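Long-range contact in taurine:2-oxoglutarate aminotransferase (Bifidobacterium kashiwanohense PV20-2, PDB 6JIX), which probably transfers the amino group of taurine to 2-oxoglutarate, using pyridoxal 5'-phosphate as cofactor: residues R382-P387 with R412-N417. Sequence-based numbering, arbitrary orientation.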
loop_
_atom_site.group_PDB
_atom_site.type_symbol
_atom_site.label_atom_id
_atom_site.label_comp_id
_atom_site.label_asym_id
_atom_site.label_seq_id
_atom_site.Cartn_x
_atom_site.Cartn_y
_atom_site.Cartn_z
ATOM N N ARG A 382 7.053 33.256 -22.714
ATOM C CA ARG A 382 6.545 32.192 -21.841
ATOM C C ARG A 382 7.346 30.905 -21.990
ATOM O O ARG A 382 6.853 29.825 -21.655
ATOM C CB ARG A 382 5.053 31.907 -22.061
ATOM C CG ARG A 382 4.146 32.940 -21.433
ATOM C CD ARG A 382 2.740 32.459 -21.087
ATOM N NE ARG A 382 1.906 33.642 -20.875
ATOM C CZ ARG A 382 0.633 33.641 -20.481
ATOM N NH1 ARG A 382 -0.011 32.501 -20.246
ATOM N NH2 ARG A 382 -0.001 34.802 -20.319
ATOM N N GLU A 383 8.595 30.997 -22.444
ATOM C CA GLU A 383 9.434 29.811 -22.561
ATOM C C GLU A 383 9.733 29.237 -21.178
ATOM O O GLU A 383 10.310 29.919 -20.326
ATOM C CB GLU A 383 10.724 30.146 -23.295
ATOM C CG GLU A 383 11.637 28.952 -23.397
ATOM C CD GLU A 383 13.005 29.332 -23.886
ATOM O OE1 GLU A 383 13.893 28.448 -23.905
ATOM O OE2 GLU A 383 13.180 30.523 -24.251
ATOM N N LEU A 384 9.322 27.990 -20.950
ATOM C CA LEU A 384 9.482 27.373 -19.638
ATOM C C LEU A 384 10.950 27.077 -19.356
ATOM O O LEU A 384 11.745 26.843 -20.267
ATOM C CB LEU A 384 8.659 26.091 -19.544
ATOM C CG LEU A 384 7.189 26.275 -19.901
ATOM C CD1 LEU A 384 6.414 25.002 -19.677
ATOM C CD2 LEU A 384 6.621 27.392 -19.065
ATOM N N MET A 385 11.311 27.124 -18.075
ATOM C CA MET A 385 12.674 26.799 -17.677
ATOM C C MET A 385 12.948 25.308 -17.807
ATOM O O MET A 385 14.108 24.889 -17.940
ATOM C CB MET A 385 12.923 27.263 -16.247
ATOM C CG MET A 385 14.288 26.892 -15.718
ATOM S SD MET A 385 15.577 27.974 -16.364
ATOM C CE MET A 385 15.294 29.505 -15.457
ATOM N N ALA A 386 11.908 24.498 -17.734
ATOM C CA ALA A 386 12.018 23.068 -18.012
ATOM C C ALA A 386 10.706 22.635 -18.655
ATOM O O ALA A 386 9.703 22.423 -17.952
ATOM C CB ALA A 386 12.315 22.262 -16.749
ATOM N N PRO A 387 10.665 22.508 -19.985
ATOM C CA PRO A 387 9.428 22.069 -20.652
ATOM C C PRO A 387 9.129 20.620 -20.306
ATOM O O PRO A 387 9.988 19.891 -19.805
ATOM C CB PRO A 387 9.713 22.249 -22.151
ATOM C CG PRO A 387 11.207 22.421 -22.272
ATOM C CD PRO A 387 11.829 22.465 -20.889
ATOM N N ARG A 412 8.094 19.506 -9.535
ATOM C CA ARG A 412 8.059 18.679 -10.732
ATOM C C ARG A 412 8.027 19.597 -11.939
ATOM O O ARG A 412 7.644 20.768 -11.847
ATOM C CB ARG A 412 6.861 17.722 -10.733
ATOM C CG ARG A 412 7.053 16.542 -9.756
ATOM C CD ARG A 412 6.115 15.388 -10.058
ATOM N NE ARG A 412 6.401 14.796 -11.359
ATOM C CZ ARG A 412 7.222 13.770 -11.538
ATOM N NH1 ARG A 412 7.833 13.208 -10.498
ATOM N NH2 ARG A 412 7.431 13.310 -12.759
ATOM N N GLU A 413 8.492 19.083 -13.070
ATOM C CA GLU A 413 8.426 19.827 -14.330
ATOM C C GLU A 413 9.122 21.173 -14.147
ATOM O O GLU A 413 10.335 21.191 -13.864
ATOM C CB GLU A 413 6.959 19.909 -14.767
ATOM C CG GLU A 413 6.366 18.604 -15.277
ATOM C CD GLU A 413 7.412 17.652 -15.844
ATOM O OE1 GLU A 413 8.253 18.078 -16.681
ATOM O OE2 GLU A 413 7.385 16.467 -15.450
ATOM N N THR A 414 8.432 22.300 -14.321
ATOM C CA THR A 414 9.023 23.630 -14.336
ATOM C C THR A 414 8.631 24.422 -13.092
ATOM O O THR A 414 8.670 25.657 -13.110
ATOM C CB THR A 414 8.614 24.384 -15.621
ATOM O OG1 THR A 414 9.583 25.381 -15.964
ATOM C CG2 THR A 414 7.266 25.086 -15.483
ATOM N N ASN A 415 8.259 23.728 -12.007
ATOM C CA ASN A 415 7.677 24.367 -10.833
ATOM C C ASN A 415 8.520 24.179 -9.589
ATOM O O ASN A 415 9.248 23.194 -9.438
ATOM C CB ASN A 415 6.280 23.844 -10.546
ATOM C CG ASN A 415 5.418 23.876 -11.763
ATOM O OD1 ASN A 415 5.242 22.856 -12.450
ATOM N ND2 ASN A 415 4.912 25.061 -12.087
ATOM N N ILE A 416 8.392 25.158 -8.702
ATOM C CA ILE A 416 8.812 25.054 -7.316
ATOM C C ILE A 416 7.551 25.040 -6.471
ATOM O O ILE A 416 6.693 25.922 -6.606
ATOM C CB ILE A 416 9.746 26.205 -6.905
ATOM C CG1 ILE A 416 10.867 26.369 -7.938
ATOM C CG2 ILE A 416 10.348 25.897 -5.566
ATOM C CD1 ILE A 416 11.850 27.462 -7.633
ATOM N N ASN A 417 7.423 24.026 -5.628
ATOM C CA ASN A 417 6.324 23.996 -4.679
ATOM C C ASN A 417 6.689 24.785 -3.437
ATOM O O ASN A 417 7.852 24.832 -3.024
ATOM C CB ASN A 417 5.979 22.562 -4.271
ATOM C CG ASN A 417 5.562 21.710 -5.449
ATOM O OD1 ASN A 417 4.865 22.185 -6.346
ATOM N ND2 ASN A 417 5.979 20.440 -5.451
#
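The backbones of A386 and T414 come together where two loops meet, their CA atoms 4.8 Å apart, with T414 on a type II' turn from R412 to N415 that N415 N closes by bonding to R412 O. E413 takes the second position of that turn with a positive phi of 56°, a corner where glycine is common. T414 takes the third, which points its CB at the 384-386 bend, where a hydroxyl can accept from one main-chain group and donate to another. With T414 OG1 anti to the backbone N (chi1 -154°), it accepts a hydrogen bond from A386 N at 3.1 Å, moderately straight at 149°. M385 N also lies 3.2 Å from T414 OG1, and L384 lays its CB beside the same oxygen. T414 OG1 is in addition bonded to I375 O, on the middle strand of the small antiparallel sheet that 415-418 completes; M385 and T414 also make backbone hydrogen bonds with I375. A386 suits its place by being small: its methyl CB rests 3.7 Å from E413 O and also touches M395. M385 turns its thioether away, onto V443 and L447 of helix 426-447. The carboxylate of E413 is held by H389 N at OE1 and by W157 NE1 at OE2, which should steady the turn. A valine in place of T414 would probably leave A386 N without its acceptor and I375 O without the hydroxyl's bond, though the backbone bonds to I375 could remain. A buried hydroxyl that both accepts and donates thus ties the loop around 385-387 to the turn leading into the edge strand, bonding two main-chain groups at once.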